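Local coordinates for protein L-amino acid deaminase (Proteus vulgaris, PDB 5I39) that binds FAD and probably acts as a membrane-bound flavoenzyme that oxidatively deaminates L-amino acids, at residues I47-L61 with S380-K394. Sequence-based numbering, arbitrary orientation.
Sequences ILGIMTAINLVERGL and SPVSAELTADLLLGK. With FAD (flavin-adenine dinucleotide), chain B.
Helix 47-58, the first helix of the FAD-binding Rossmann domain, packs on the C-terminal helix 376-392, with A384 set against the backbone of M51 and T52. Over these segments the helix axes approach to 8.1 Å and cross at -58°. A384 CB lies 3.4 Å from M51 O, and this small side chain lets the helices come close. Nearer the cofactor, L48 CD2 sits 3.8 Å from S380 CB and also touches S383 OG. Water 1 joins the two helices there, donating to S380 O and weakly to L48 O. Water 2 links N55 ND2 to P381 O.

At the far end R59 reaches across A388. Its chain is extended from CG to NE, and A388 CB lies over one guanidinium face, toward its rim, 3.4 Å from the plane. NH1 and NH2 both bind D389 OD1 in a salt bridge, 2.9 Å from NH2. That oxygen lies in the guanidinium plane, but the carboxylate is turned 57° from it, with NH2 above the carboxylate plane. NE and NH2 grip N55 OD1 side-on, which helps fix the rotation of the group. The other D389 oxygen accepts from V397 N. L56 CD2 packs on A388 CB at 3.6 Å, and L61 CD1 meets L392 CD2 tip to tip.

L48 N donates to FAD O1P (3.1 Å, 160°). Phosphate binding by a backbone amide at the start of this helix is typical of the Rossmann-type dinucleotide-binding fold, consistent with the GxGxxG pattern that includes G49.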
ATOM      1  N   ILE A  47      -6.728   2.948   0.850  1.00  7.27           N
ATOM      2  CA  ILE A  47      -5.914   3.060   2.053  1.00  7.43           C
ATOM      3  C   ILE A  47      -5.446   4.496   2.299  1.00  7.37           C
ATOM      4  O   ILE A  47      -5.382   4.929   3.437  1.00  7.72           O
ATOM      5  CB  ILE A  47      -4.720   2.071   2.031  1.00  7.36           C
ATOM      6  CG1 ILE A  47      -4.097   1.901   3.424  1.00  7.44           C
ATOM      7  CG2 ILE A  47      -3.660   2.479   1.016  1.00  7.60           C
ATOM      8  CD1 ILE A  47      -4.971   1.161   4.417  1.00  7.98           C
ATOM      9  N   LEU A  48      -5.120   5.235   1.246  1.00  7.46           N
ATOM     10  CA  LEU A  48      -4.574   6.570   1.453  1.00  7.84           C
ATOM     11  C   LEU A  48      -5.641   7.534   1.959  1.00  7.65           C
ATOM     12  O   LEU A  48      -5.397   8.282   2.909  1.00  7.84           O
ATOM     13  CB  LEU A  48      -3.860   7.073   0.200  1.00  7.74           C
ATOM     14  CG  LEU A  48      -2.618   6.248  -0.180  1.00  8.05           C
ATOM     15  CD1 LEU A  48      -1.908   6.884  -1.363  1.00  8.34           C
ATOM     16  CD2 LEU A  48      -1.629   6.077   0.967  1.00  8.57           C
ATOM     17  N   GLY A  49      -6.838   7.488   1.386  1.00  7.52           N
ATOM     18  CA  GLY A  49      -7.936   8.326   1.875  1.00  7.82           C
ATOM     19  C   GLY A  49      -8.372   7.948   3.282  1.00  7.69           C
ATOM     20  O   GLY A  49      -8.588   8.820   4.129  1.00  7.88           O
ATOM     21  N   ILE A  50      -8.489   6.646   3.535  1.00  7.63           N
ATOM     22  CA  ILE A  50      -8.889   6.155   4.851  1.00  7.76           C
ATOM     23  C   ILE A  50      -7.880   6.546   5.932  1.00  7.47           C
ATOM     24  O   ILE A  50      -8.264   7.062   6.988  1.00  7.82           O
ATOM     25  CB  ILE A  50      -9.085   4.625   4.835  1.00  8.19           C
ATOM     26  CG1 ILE A  50     -10.326   4.256   4.011  1.00  8.54           C
ATOM     27  CG2 ILE A  50      -9.238   4.069   6.248  1.00  8.38           C
ATOM     28  CD1 ILE A  50     -10.367   2.808   3.576  1.00  9.09           C
HETATM   29  N   MSE A  51      -6.596   6.298   5.678  1.00  7.44           N
HETATM   30  CA  MSE A  51      -5.564   6.573   6.684  0.55  7.43           C
HETATM   31  C   MSE A  51      -5.438   8.062   6.920  1.00  7.54           C
HETATM   32  O   MSE A  51      -5.261   8.499   8.062  1.00  7.57           O
HETATM   33  CB  MSE A  51      -4.228   5.947   6.291  0.55  7.60           C
HETATM   34  CG  MSE A  51      -4.281   4.414   6.256  0.55  8.14           C
HETATM   35 SE   MSE A  51      -4.791   3.577   7.952  0.44  9.02          SE
HETATM   36  CE  MSE A  51      -3.156   4.074   8.921  0.55  9.66           C
ATOM     37  N   THR A  52      -5.542   8.862   5.859  1.00  7.32           N
ATOM     38  CA  THR A  52      -5.507  10.316   6.017  1.00  7.49           C
ATOM     39  C   THR A  52      -6.703  10.803   6.841  1.00  7.42           C
ATOM     40  O   THR A  52      -6.538  11.637   7.727  1.00  7.83           O
ATOM     41  CB  THR A  52      -5.427  11.041   4.662  1.00  7.81           C
ATOM     42  OG1 THR A  52      -4.306  10.547   3.921  1.00  7.95           O
ATOM     43  CG2 THR A  52      -5.227  12.528   4.861  1.00  8.33           C
ATOM     44  N   ALA A  53      -7.888  10.275   6.555  1.00  7.34           N
ATOM     45  CA  ALA A  53      -9.092  10.618   7.318  1.00  7.73           C
ATOM     46  C   ALA A  53      -8.940  10.315   8.807  1.00  7.80           C
ATOM     47  O   ALA A  53      -9.286  11.139   9.650  1.00  8.45           O
ATOM     48  CB  ALA A  53     -10.300   9.889   6.754  1.00  8.01           C
ATOM     49  N   ILE A  54      -8.404   9.141   9.127  1.00  7.84           N
ATOM     50  CA  ILE A  54      -8.154   8.778  10.521  1.00  8.06           C
ATOM     51  C   ILE A  54      -7.229   9.796  11.197  1.00  8.13           C
ATOM     52  O   ILE A  54      -7.492  10.245  12.315  1.00  8.72           O
ATOM     53  CB  ILE A  54      -7.547   7.363  10.620  1.00  8.06           C
ATOM     54  CG1 ILE A  54      -8.608   6.311  10.276  1.00  8.25           C
ATOM     55  CG2 ILE A  54      -6.986   7.091  12.013  1.00  8.27           C
ATOM     56  CD1 ILE A  54      -8.041   4.955   9.906  1.00  8.20           C
ATOM     57  N   ASN A  55      -6.145  10.144  10.512  1.00  7.95           N
ATOM     58  CA  ASN A  55      -5.186  11.099  11.046  1.00  8.51           C
ATOM     59  C   ASN A  55      -5.833  12.464  11.322  1.00  8.32           C
ATOM     60  O   ASN A  55      -5.587  13.079  12.359  1.00  8.75           O
ATOM     61  CB  ASN A  55      -4.010  11.226  10.081  1.00  8.84           C
ATOM     62  CG  ASN A  55      -2.844  11.992  10.672  1.00  9.58           C
ATOM     63  OD1 ASN A  55      -2.850  13.216  10.698  1.00  9.96           O
ATOM     64  ND2 ASN A  55      -1.831  11.272  11.138  1.00 11.34           N
ATOM     65  N   LEU A  56      -6.680  12.913  10.402  1.00  8.05           N
ATOM     66  CA  LEU A  56      -7.371  14.193  10.562  1.00  8.20           C
ATOM     67  C   LEU A  56      -8.383  14.201  11.709  1.00  8.50           C
ATOM     68  O   LEU A  56      -8.470  15.188  12.441  1.00  8.91           O
ATOM     69  CB  LEU A  56      -8.044  14.578   9.251  1.00  8.34           C
ATOM     70  CG  LEU A  56      -7.058  14.938   8.139  1.00  8.82           C
ATOM     71  CD1 LEU A  56      -7.749  14.867   6.789  1.00  9.48           C
ATOM     72  CD2 LEU A  56      -6.448  16.318   8.349  1.00  9.53           C
ATOM     73  N   VAL A  57      -9.130  13.113  11.885  1.00  8.47           N
ATOM     74  CA  VAL A  57     -10.083  13.028  12.996  1.00  9.40           C
ATOM     75  C   VAL A  57      -9.353  13.078  14.344  1.00  9.24           C
ATOM     76  O   VAL A  57      -9.838  13.696  15.291  1.00  9.91           O
ATOM     77  CB  VAL A  57     -10.995  11.786  12.882  1.00 10.41           C
ATOM     78  CG1 VAL A  57     -11.780  11.542  14.166  1.00 12.16           C
ATOM     79  CG2 VAL A  57     -11.948  11.946  11.711  1.00 10.79           C
ATOM     80  N   GLU A  58      -8.176  12.468  14.428  1.00  9.09           N
ATOM     81  CA  GLU A  58      -7.364  12.562  15.645  1.00  9.40           C
ATOM     82  C   GLU A  58      -6.952  13.993  15.992  1.00  9.52           C
ATOM     83  O   GLU A  58      -6.714  14.296  17.156  1.00 10.06           O
ATOM     84  CB  GLU A  58      -6.121  11.697  15.521  1.00  9.78           C
ATOM     85  CG  GLU A  58      -6.431  10.214  15.556  1.00 10.47           C
ATOM     86  CD  GLU A  58      -5.244   9.345  15.216  1.00 12.19           C
ATOM     87  OE1 GLU A  58      -4.233   9.865  14.696  1.00 13.58           O
ATOM     88  OE2 GLU A  58      -5.331   8.124  15.463  1.00 13.20           O
ATOM     89  N   ARG A  59      -6.870  14.859  14.977  1.00  9.50           N
ATOM     90  CA  ARG A  59      -6.595  16.286  15.158  1.00 10.21           C
ATOM     91  C   ARG A  59      -7.841  17.134  15.458  1.00 11.10           C
ATOM     92  O   ARG A  59      -7.745  18.357  15.542  1.00 13.40           O
ATOM     93  CB  ARG A  59      -5.882  16.833  13.921  1.00 10.42           C
ATOM     94  CG  ARG A  59      -4.595  16.109  13.598  1.00 10.61           C
ATOM     95  CD  ARG A  59      -3.882  16.745  12.424  1.00 11.16           C
ATOM     96  NE  ARG A  59      -2.853  15.850  11.890  1.00 11.58           N
ATOM     97  CZ  ARG A  59      -1.665  16.210  11.394  1.00 11.09           C
ATOM     98  NH1 ARG A  59      -1.264  17.484  11.360  1.00 11.49           N
ATOM     99  NH2 ARG A  59      -0.853  15.268  10.928  1.00 11.53           N
ATOM    100  N   GLY A  60      -8.998  16.497  15.625  1.00 10.76           N
ATOM    101  CA  GLY A  60     -10.229  17.181  16.013  1.00 11.60           C
ATOM    102  C   GLY A  60     -11.095  17.672  14.867  1.00 11.77           C
ATOM    103  O   GLY A  60     -12.025  18.444  15.090  1.00 13.72           O
ATOM    104  N   LEU A  61     -10.811  17.221  13.646  1.00 10.93           N
ATOM    105  CA  LEU A  61     -11.543  17.667  12.458  1.00 10.97           C
ATOM    106  C   LEU A  61     -12.591  16.644  12.052  1.00 10.89           C
ATOM    107  O   LEU A  61     -12.346  15.444  12.125  1.00 11.32           O
ATOM    108  CB  LEU A  61     -10.570  17.886  11.302  1.00 11.70           C
ATOM    109  CG  LEU A  61      -9.503  18.954  11.558  1.00 12.99           C
ATOM    110  CD1 LEU A  61      -8.389  18.867  10.529  1.00 13.85           C
ATOM    111  CD2 LEU A  61     -10.112  20.349  11.576  1.00 14.53           C
ATOM    112  N   SER A 380       1.291   4.217   3.906  1.00  7.26           N
ATOM    113  CA  SER A 380       0.072   4.925   4.305  1.00  7.64           C
ATOM    114  C   SER A 380       0.067   5.553   5.705  1.00  7.74           C
ATOM    115  O   SER A 380      -0.408   6.667   5.838  1.00  8.30           O
ATOM    116  CB  SER A 380      -1.175   4.054   4.106  1.00  7.99           C
ATOM    117  OG  SER A 380      -1.119   2.848   4.847  1.00  7.95           O
ATOM    118  N   PRO A 381       0.580   4.866   6.749  1.00  7.85           N
ATOM    119  CA  PRO A 381       0.515   5.527   8.065  1.00  8.44           C
ATOM    120  C   PRO A 381       1.297   6.838   8.118  1.00  8.86           C
ATOM    121  O   PRO A 381       0.920   7.760   8.838  1.00 11.30           O
ATOM    122  CB  PRO A 381       1.143   4.492   9.008  1.00  9.01           C
ATOM    123  CG  PRO A 381       0.991   3.192   8.296  1.00  8.45           C
ATOM    124  CD  PRO A 381       1.210   3.541   6.857  1.00  7.69           C
ATOM    125  N   VAL A 382       2.383   6.912   7.360  1.00  7.94           N
ATOM    126  CA  VAL A 382       3.227   8.100   7.343  1.00  8.18           C
ATOM    127  C   VAL A 382       2.761   9.095   6.283  1.00  8.11           C
ATOM    128  O   VAL A 382       2.721  10.295   6.552  1.00  8.23           O
ATOM    129  CB  VAL A 382       4.713   7.740   7.154  1.00  8.62           C
ATOM    130  CG1 VAL A 382       5.579   8.990   7.249  1.00  9.15           C
ATOM    131  CG2 VAL A 382       5.163   6.735   8.206  1.00  9.55           C
ATOM    132  N   SER A 383       2.413   8.625   5.086  1.00  7.92           N
ATOM    133  CA  SER A 383       1.908   9.558   4.072  1.00  8.34           C
ATOM    134  C   SER A 383       0.593  10.201   4.520  1.00  7.93           C
ATOM    135  O   SER A 383       0.336  11.346   4.177  1.00  8.21           O
ATOM    136  CB  SER A 383       1.801   8.930   2.686  1.00  9.39           C
ATOM    137  OG  SER A 383       0.873   7.881   2.660  1.00 10.25           O
ATOM    138  N   ALA A 384      -0.208   9.496   5.321  1.00  7.92           N
ATOM    139  CA  ALA A 384      -1.407  10.093   5.922  1.00  8.24           C
ATOM    140  C   ALA A 384      -1.053  11.287   6.804  1.00  8.24           C
ATOM    141  O   ALA A 384      -1.660  12.355   6.696  1.00  8.49           O
ATOM    142  CB  ALA A 384      -2.155   9.059   6.742  1.00  8.61           C
ATOM    143  N   GLU A 385      -0.077  11.098   7.686  1.00  8.31           N
ATOM    144  CA  GLU A 385       0.367  12.183   8.559  1.00  8.57           C
ATOM    145  C   GLU A 385       0.930  13.353   7.756  1.00  8.26           C
ATOM    146  O   GLU A 385       0.600  14.511   8.027  1.00  8.66           O
ATOM    147  CB  GLU A 385       1.401  11.702   9.568  1.00  9.31           C
ATOM    148  CG  GLU A 385       1.809  12.795  10.548  1.00 10.17           C
ATOM    149  CD  GLU A 385       2.813  12.358  11.587  1.00 11.56           C
ATOM    150  OE1 GLU A 385       3.224  11.187  11.582  1.00 13.15           O
ATOM    151  OE2 GLU A 385       3.203  13.205  12.411  1.00 12.52           O
ATOM    152  N   LEU A 386       1.793  13.051   6.788  1.00  8.23           N
ATOM    153  CA  LEU A 386       2.388  14.095   5.958  1.00  8.58           C
ATOM    154  C   LEU A 386       1.328  14.873   5.178  1.00  8.32           C
ATOM    155  O   LEU A 386       1.411  16.095   5.079  1.00  8.36           O
ATOM    156  CB  LEU A 386       3.436  13.516   5.003  1.00  9.80           C
ATOM    157  CG  LEU A 386       4.151  14.545   4.113  1.00 11.19           C
ATOM    158  CD1 LEU A 386       4.848  15.643   4.916  1.00 12.05           C
ATOM    159  CD2 LEU A 386       5.143  13.830   3.216  1.00 12.32           C
ATOM    160  N   THR A 387       0.342  14.166   4.636  1.00  8.09           N
ATOM    161  CA  THR A 387      -0.737  14.805   3.891  1.00  8.20           C
ATOM    162  C   THR A 387      -1.491  15.789   4.779  1.00  8.26           C
ATOM    163  O   THR A 387      -1.761  16.922   4.374  1.00  8.54           O
ATOM    164  CB  THR A 387      -1.696  13.751   3.324  1.00  8.25           C
ATOM    165  OG1 THR A 387      -0.989  12.924   2.396  1.00  8.44           O
ATOM    166  CG2 THR A 387      -2.861  14.390   2.603  1.00  8.61           C
ATOM    167  N   ALA A 388      -1.828  15.354   5.987  1.00  8.19           N
ATOM    168  CA  ALA A 388      -2.498  16.223   6.948  1.00  8.64           C
ATOM    169  C   ALA A 388      -1.616  17.413   7.344  1.00  8.53           C
ATOM    170  O   ALA A 388      -2.107  18.540   7.432  1.00  9.10           O
ATOM    171  CB  ALA A 388      -2.929  15.429   8.171  1.00  8.86           C
ATOM    172  N   ASP A 389      -0.322  17.172   7.557  1.00  8.49           N
ATOM    173  CA  ASP A 389       0.621  18.253   7.870  1.00  8.95           C
ATOM    174  C   ASP A 389       0.624  19.305   6.761  1.00  8.89           C
ATOM    175  O   ASP A 389       0.564  20.507   7.032  1.00  9.33           O
ATOM    176  CB  ASP A 389       2.054  17.730   8.036  1.00  9.03           C
ATOM    177  CG  ASP A 389       2.244  16.840   9.255  1.00  9.44           C
ATOM    178  OD1 ASP A 389       1.402  16.858  10.174  1.00  9.73           O
ATOM    179  OD2 ASP A 389       3.268  16.125   9.279  1.00 10.26           O
ATOM    180  N   LEU A 390       0.695  18.851   5.513  1.00  8.66           N
ATOM    181  CA  LEU A 390       0.700  19.765   4.370  1.00  9.10           C
ATOM    182  C   LEU A 390      -0.610  20.529   4.251  1.00  9.41           C
ATOM    183  O   LEU A 390      -0.605  21.737   4.014  1.00 10.25           O
ATOM    184  CB  LEU A 390       0.990  19.014   3.073  1.00  9.60           C
ATOM    185  CG  LEU A 390       2.400  18.436   2.934  1.00 10.72           C
ATOM    186  CD1 LEU A 390       2.487  17.608   1.663  1.00 11.27           C
ATOM    187  CD2 LEU A 390       3.464  19.518   2.926  1.00 12.36           C
ATOM    188  N   LEU A 391      -1.729  19.836   4.442  1.00  9.13           N
ATOM    189  CA  LEU A 391      -3.043  20.478   4.397  1.00  9.57           C
ATOM    190  C   LEU A 391      -3.156  21.599   5.425  1.00  9.84           C
ATOM    191  O   LEU A 391      -3.673  22.675   5.130  1.00 10.75           O
ATOM    192  CB  LEU A 391      -4.142  19.443   4.649  1.00  9.53           C
ATOM    193  CG  LEU A 391      -5.593  19.946   4.651  1.00 10.20           C
ATOM    194  CD1 LEU A 391      -5.998  20.478   3.283  1.00 10.91           C
ATOM    195  CD2 LEU A 391      -6.531  18.838   5.105  1.00 10.77           C
ATOM    196  N   LEU A 392      -2.661  21.332   6.628  1.00  9.54           N
ATOM    197  CA  LEU A 392      -2.846  22.227   7.762  1.00 10.08           C
ATOM    198  C   LEU A 392      -1.702  23.222   7.958  1.00 10.08           C
ATOM    199  O   LEU A 392      -1.789  24.088   8.828  1.00 10.86           O
ATOM    200  CB  LEU A 392      -3.075  21.392   9.027  1.00 10.68           C
ATOM    201  CG  LEU A 392      -4.284  20.444   8.946  1.00 11.23           C
ATOM    202  CD1 LEU A 392      -4.341  19.532  10.160  1.00 12.18           C
ATOM    203  CD2 LEU A 392      -5.603  21.189   8.785  1.00 11.29           C
ATOM    204  N   GLY A 393      -0.649  23.127   7.149  1.00 10.17           N
ATOM    205  CA  GLY A 393       0.504  24.017   7.278  1.00 10.84           C
ATOM    206  C   GLY A 393       1.375  23.759   8.493  1.00 11.34           C
ATOM    207  O   GLY A 393       2.084  24.663   8.942  1.00 12.33           O
ATOM    208  N   LYS A 394       1.331  22.533   9.014  1.00 11.78           N
ATOM    209  CA  LYS A 394       2.132  22.135  10.167  1.00 12.44           C
ATOM    210  C   LYS A 394       3.546  21.813   9.709  1.00 12.86           C
ATOM    211  O   LYS A 394       3.756  21.401   8.569  1.00 13.51           O
ATOM    212  CB  LYS A 394       1.512  20.897  10.835  1.00 13.15           C
ATOM    213  CG  LYS A 394       2.102  20.528  12.190  1.00 14.33           C
ATOM    214  CD  LYS A 394       1.494  19.249  12.743  1.00 15.21           C
ATOM    215  CE  LYS A 394       2.153  18.828  14.045  1.00 16.73           C
ATOM    216  NZ  LYS A 394       1.646  17.510  14.513  1.00 18.95           N
TER
HETATM  217  PA  FAD B 501      -7.021   2.930  -4.253  1.00  8.44           P
HETATM  218  O1A FAD B 501      -7.144   2.501  -5.719  1.00  9.40           O
HETATM  219  O2A FAD B 501      -7.042   1.780  -3.264  1.00  8.55           O
HETATM  220  O5B FAD B 501      -8.210   3.892  -3.817  1.00  8.65           O
HETATM  221  C5B FAD B 501      -8.556   5.068  -4.535  1.00  9.00           C
HETATM  222  C4B FAD B 501     -10.067   5.169  -4.447  1.00  9.26           C
HETATM  223  O4B FAD B 501     -10.480   6.431  -5.010  1.00  9.35           O
HETATM  224  C3B FAD B 501     -10.762   4.071  -5.255  1.00  9.27           C
HETATM  225  O3B FAD B 501     -11.554   3.261  -4.387  1.00  9.19           O
HETATM  226  C2B FAD B 501     -11.572   4.871  -6.287  1.00  9.48           C
HETATM  227  O2B FAD B 501     -12.822   4.250  -6.641  1.00  9.44           O
HETATM  228  C1B FAD B 501     -11.741   6.218  -5.607  1.00  9.50           C
HETATM  229  N9A FAD B 501     -11.977   7.357  -6.500  1.00  9.61           N
HETATM  230  C8A FAD B 501     -11.265   7.696  -7.556  1.00  9.95           C
HETATM  231  N7A FAD B 501     -11.716   8.835  -8.122  1.00 10.19           N
HETATM  232  C5A FAD B 501     -12.752   9.197  -7.378  1.00  9.81           C
HETATM  233  C6A FAD B 501     -13.711  10.298  -7.398  1.00  9.91           C
HETATM  234  N6A FAD B 501     -13.642  11.245  -8.356  1.00 10.37           N
HETATM  235  N1A FAD B 501     -14.657  10.350  -6.440  1.00  9.86           N
HETATM  236  C2A FAD B 501     -14.724   9.430  -5.469  1.00  9.92           C
HETATM  237  N3A FAD B 501     -13.898   8.379  -5.394  1.00  9.89           N
HETATM  238  C4A FAD B 501     -12.925   8.243  -6.303  1.00  9.75           C
HETATM  239  N1  FAD B 501       1.853  -1.732  -1.831  1.00  9.02           N
HETATM  240  C2  FAD B 501       2.574  -2.230  -0.822  1.00  8.86           C
HETATM  241  O2  FAD B 501       2.889  -1.460   0.103  1.00  8.78           O
HETATM  242  N3  FAD B 501       2.955  -3.531  -0.811  1.00  8.78           N
HETATM  243  C4  FAD B 501       2.680  -4.404  -1.785  1.00  8.97           C
HETATM  244  O4  FAD B 501       3.032  -5.573  -1.707  1.00  8.91           O
HETATM  245  C4X FAD B 501       1.909  -3.934  -2.945  1.00  9.35           C
HETATM  246  N5  FAD B 501       1.617  -4.717  -4.018  1.00  9.57           N
HETATM  247  C5X FAD B 501       0.764  -4.280  -4.951  1.00  9.73           C
HETATM  248  C6  FAD B 501       0.276  -5.133  -5.943  1.00  9.99           C
HETATM  249  C7  FAD B 501      -0.659  -4.712  -6.884  1.00  9.97           C
HETATM  250  C7M FAD B 501      -1.208  -5.673  -7.913  1.00 10.31           C
HETATM  251  C8  FAD B 501      -1.141  -3.323  -6.854  1.00 10.07           C
HETATM  252  C8M FAD B 501      -2.181  -2.822  -7.828  1.00 10.78           C
HETATM  253  C9  FAD B 501      -0.637  -2.462  -5.877  1.00  9.78           C
HETATM  254  C9A FAD B 501       0.294  -2.882  -4.934  1.00  9.36           C
HETATM  255  N10 FAD B 501       0.798  -2.016  -3.956  1.00  9.06           N
HETATM  256  C10 FAD B 501       1.512  -2.516  -2.870  1.00  9.12           C
HETATM  257  C1' FAD B 501       0.439  -0.612  -3.939  1.00  8.82           C
HETATM  258  C2' FAD B 501      -0.746  -0.295  -3.096  1.00  8.75           C
HETATM  259  O2' FAD B 501      -1.731  -1.305  -3.287  1.00  8.78           O
HETATM  260  C3' FAD B 501      -1.251   1.077  -3.531  1.00  8.58           C
HETATM  261  O3' FAD B 501      -0.173   2.049  -3.564  1.00  8.36           O
HETATM  262  C4' FAD B 501      -2.328   1.628  -2.626  1.00  8.46           C
HETATM  263  O4' FAD B 501      -3.365   0.648  -2.437  1.00  8.40           O
HETATM  264  C5' FAD B 501      -2.915   2.886  -3.241  1.00  8.42           C
HETATM  265  O5' FAD B 501      -3.959   3.315  -2.366  1.00  8.18           O
HETATM  266  P   FAD B 501      -4.949   4.498  -2.860  1.00  8.24           P
HETATM  267  O1P FAD B 501      -5.885   4.775  -1.723  1.00  8.32           O
HETATM  268  O2P FAD B 501      -4.130   5.619  -3.464  1.00  8.60           O
HETATM  269  O3P FAD B 501      -5.698   3.839  -4.142  1.00  8.52           O
HETATM  270  O   HOH W   1      -2.174   8.012   3.595  1.00 25.76           O
HETATM  271  O   HOH W   2      -1.259   8.493  10.288  1.00 15.03           O